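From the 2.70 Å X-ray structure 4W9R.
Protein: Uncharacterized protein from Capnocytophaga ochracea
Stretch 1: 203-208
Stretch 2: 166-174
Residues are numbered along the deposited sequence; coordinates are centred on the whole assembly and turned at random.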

# COMPACT_ATOMS: atom_id res chain seq x y z
N GLU B 203 23.19 -18.98 2.05
CA GLU B 203 23.39 -17.90 1.09
C GLU B 203 22.31 -17.84 0.00
O GLU B 203 22.08 -16.79 -0.60
CB GLU B 203 24.78 -18.01 0.45
CG GLU B 203 25.04 -19.33 -0.28
CD GLU B 203 24.65 -19.28 -1.74
OE1 GLU B 203 24.45 -18.16 -2.27
OE2 GLU B 203 24.55 -20.36 -2.37
N SER B 204 21.65 -18.97 -0.24
CA SER B 204 20.61 -19.03 -1.26
C SER B 204 19.31 -18.39 -0.79
O SER B 204 18.37 -18.22 -1.56
CB SER B 204 20.34 -20.49 -1.67
OG SER B 204 19.80 -21.22 -0.58
N VAL B 205 19.27 -18.03 0.49
CA VAL B 205 18.07 -17.47 1.08
C VAL B 205 18.22 -15.98 1.41
O VAL B 205 19.19 -15.58 2.06
CB VAL B 205 17.68 -18.22 2.37
CG1 VAL B 205 16.49 -17.56 3.04
CG2 VAL B 205 17.39 -19.68 2.06
N GLU B 206 17.27 -15.18 0.95
CA GLU B 206 17.21 -13.78 1.33
C GLU B 206 16.12 -13.60 2.38
O GLU B 206 14.93 -13.74 2.10
CB GLU B 206 16.93 -12.90 0.11
CG GLU B 206 16.93 -11.41 0.39
CD GLU B 206 16.77 -10.58 -0.87
OE1 GLU B 206 16.91 -11.14 -1.97
OE2 GLU B 206 16.49 -9.36 -0.75
N TYR B 207 16.54 -13.29 3.61
CA TYR B 207 15.64 -13.25 4.75
C TYR B 207 15.36 -11.83 5.22
O TYR B 207 16.29 -11.04 5.44
CB TYR B 207 16.22 -14.08 5.91
CG TYR B 207 15.37 -14.10 7.16
CD1 TYR B 207 15.47 -13.10 8.12
CD2 TYR B 207 14.48 -15.14 7.40
CE1 TYR B 207 14.70 -13.12 9.26
CE2 TYR B 207 13.71 -15.18 8.54
CZ TYR B 207 13.83 -14.16 9.47
OH TYR B 207 13.07 -14.19 10.61
N HIS B 208 14.08 -11.50 5.39
CA HIS B 208 13.69 -10.19 5.89
C HIS B 208 12.62 -10.29 6.96
O HIS B 208 11.54 -10.85 6.73
CB HIS B 208 13.20 -9.29 4.75
CG HIS B 208 14.26 -8.95 3.75
ND1 HIS B 208 15.25 -8.02 4.01
CD2 HIS B 208 14.49 -9.40 2.50
CE1 HIS B 208 16.04 -7.92 2.96
NE2 HIS B 208 15.60 -8.74 2.03
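Stretch 2 166-174: GVPNRLFYY

In parallel β-strands a residue does not exchange both its backbone hydrogen bonds with the single residue opposite, as in antiparallel pairs; it bonds to the two residues flanking that partner, and the ladder advances two residues at a time. The segment 166-174 illustrates this against 203-208. It begins as a loop that turns at Pro168 and Asn169, with Gly166 at positive phi just after a helix, and becomes a strand at Leu171-Tyr174. This runs parallel to strand Val205-His208, the axes inclined by 8° and approaching to 4.8 Å. Val205 faces Leu171, Glu206 Phe172, Tyr207 Tyr173 and His208 Tyr174, with paired CA atoms 4.7 to 5.0 Å apart.

Leu171 and Tyr173 supply the ladder from the second strand. Leu171 N donates to Ser204 O (3.1 Å), and Leu171 O accepts from Glu206 N (2.8 Å); Tyr173 N then reaches Glu206 O (2.9 Å), and Tyr173 O receives His208 N (2.8 Å). CA-H...O contacts supplement them, the shortest from Tyr174 CA to His208 O at 3.2 Å.

Before the strand, a side chain takes over from the backbone: Val167 N donates to Ser204 OG (2.9 Å, nearly linear). Gly166 fits here because a CB at its position would clash with that hydroxyl oxygen, and its backbone angles themselves call for glycine.

Pairing in register also places like-facing side chains together. On the face carrying Glu206, His208, Phe172 and Tyr174, the carboxylate links both stretches: Glu206 OE1 forms a salt bridge with Arg170 NH2 (2.9 Å), while Glu206 OE2 accepts from His208 NE2 (3.0 Å). His208 CD2 also lies 3.5 Å from Phe172 CE1, the rings meeting obliquely. On the other face, Val205 CG2 packs 4.0 Å from Leu171 CB, and Tyr207 CE2 lies 3.5 Å from Tyr173 CD2; these tyrosine rings are nearly parallel but slid apart, barely overlapping.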

# COMPACT_ATOMS: atom_id res chain seq x y z
N GLY B 166 18.97 -24.21 3.07
CA GLY B 166 18.86 -23.46 1.84
C GLY B 166 18.02 -24.14 0.78
O GLY B 166 17.40 -25.17 1.02
N VAL B 167 18.02 -23.56 -0.42
CA VAL B 167 17.23 -24.06 -1.53
C VAL B 167 18.13 -24.19 -2.77
O VAL B 167 19.20 -23.60 -2.82
CB VAL B 167 16.04 -23.13 -1.83
CG1 VAL B 167 15.03 -23.19 -0.70
CG2 VAL B 167 16.52 -21.71 -2.06
N PRO B 168 17.69 -24.99 -3.77
CA PRO B 168 18.48 -25.13 -5.00
C PRO B 168 18.79 -23.81 -5.70
O PRO B 168 19.92 -23.63 -6.17
CB PRO B 168 17.60 -26.02 -5.88
CG PRO B 168 16.26 -26.07 -5.21
CD PRO B 168 16.54 -25.90 -3.76
N ASN B 169 17.83 -22.89 -5.78
CA ASN B 169 18.09 -21.62 -6.47
C ASN B 169 18.00 -20.39 -5.56
O ASN B 169 19.02 -19.84 -5.16
CB ASN B 169 17.11 -21.46 -7.64
CG ASN B 169 17.34 -20.17 -8.41
OD1 ASN B 169 18.44 -19.63 -8.43
ND2 ASN B 169 16.28 -19.68 -9.05
N ARG B 170 16.78 -19.98 -5.23
CA ARG B 170 16.60 -18.79 -4.40
C ARG B 170 15.32 -18.86 -3.57
O ARG B 170 14.29 -19.36 -4.02
CB ARG B 170 16.58 -17.53 -5.27
CG ARG B 170 16.39 -16.23 -4.50
CD ARG B 170 16.55 -15.03 -5.42
NE ARG B 170 16.33 -13.76 -4.72
CZ ARG B 170 15.22 -13.03 -4.83
NH1 ARG B 170 14.22 -13.44 -5.61
NH2 ARG B 170 15.11 -11.89 -4.17
N LEU B 171 15.40 -18.34 -2.34
CA LEU B 171 14.23 -18.22 -1.49
C LEU B 171 14.17 -16.82 -0.88
O LEU B 171 15.06 -16.42 -0.14
CB LEU B 171 14.25 -19.27 -0.38
CG LEU B 171 13.15 -19.11 0.67
CD1 LEU B 171 11.77 -19.16 0.02
CD2 LEU B 171 13.28 -20.17 1.75
N PHE B 172 13.10 -16.10 -1.20
CA PHE B 172 12.86 -14.79 -0.60
C PHE B 172 11.81 -14.92 0.49
O PHE B 172 10.65 -15.23 0.21
CB PHE B 172 12.42 -13.78 -1.65
CG PHE B 172 12.17 -12.40 -1.10
CD1 PHE B 172 13.20 -11.48 -1.00
CD2 PHE B 172 10.90 -12.03 -0.68
CE1 PHE B 172 12.97 -10.22 -0.49
CE2 PHE B 172 10.67 -10.76 -0.17
CZ PHE B 172 11.70 -9.86 -0.07
N TYR B 173 12.22 -14.68 1.74
CA TYR B 173 11.29 -14.77 2.86
C TYR B 173 11.11 -13.42 3.54
O TYR B 173 12.09 -12.77 3.91
CB TYR B 173 11.77 -15.81 3.87
CG TYR B 173 10.83 -15.97 5.04
CD1 TYR B 173 9.68 -16.75 4.93
CD2 TYR B 173 11.08 -15.35 6.26
CE1 TYR B 173 8.81 -16.90 6.00
CE2 TYR B 173 10.22 -15.49 7.33
CZ TYR B 173 9.09 -16.27 7.20
OH TYR B 173 8.23 -16.41 8.26
N TYR B 174 9.86 -13.02 3.71
CA TYR B 174 9.54 -11.75 4.37
C TYR B 174 8.47 -11.95 5.43
O TYR B 174 7.37 -12.43 5.14
CB TYR B 174 9.07 -10.72 3.34
CG TYR B 174 8.75 -9.36 3.94
CD1 TYR B 174 7.46 -9.06 4.37
CD2 TYR B 174 9.73 -8.39 4.07
CE1 TYR B 174 7.17 -7.82 4.91
CE2 TYR B 174 9.44 -7.15 4.61
CZ TYR B 174 8.16 -6.87 5.03
OH TYR B 174 7.88 -5.64 5.57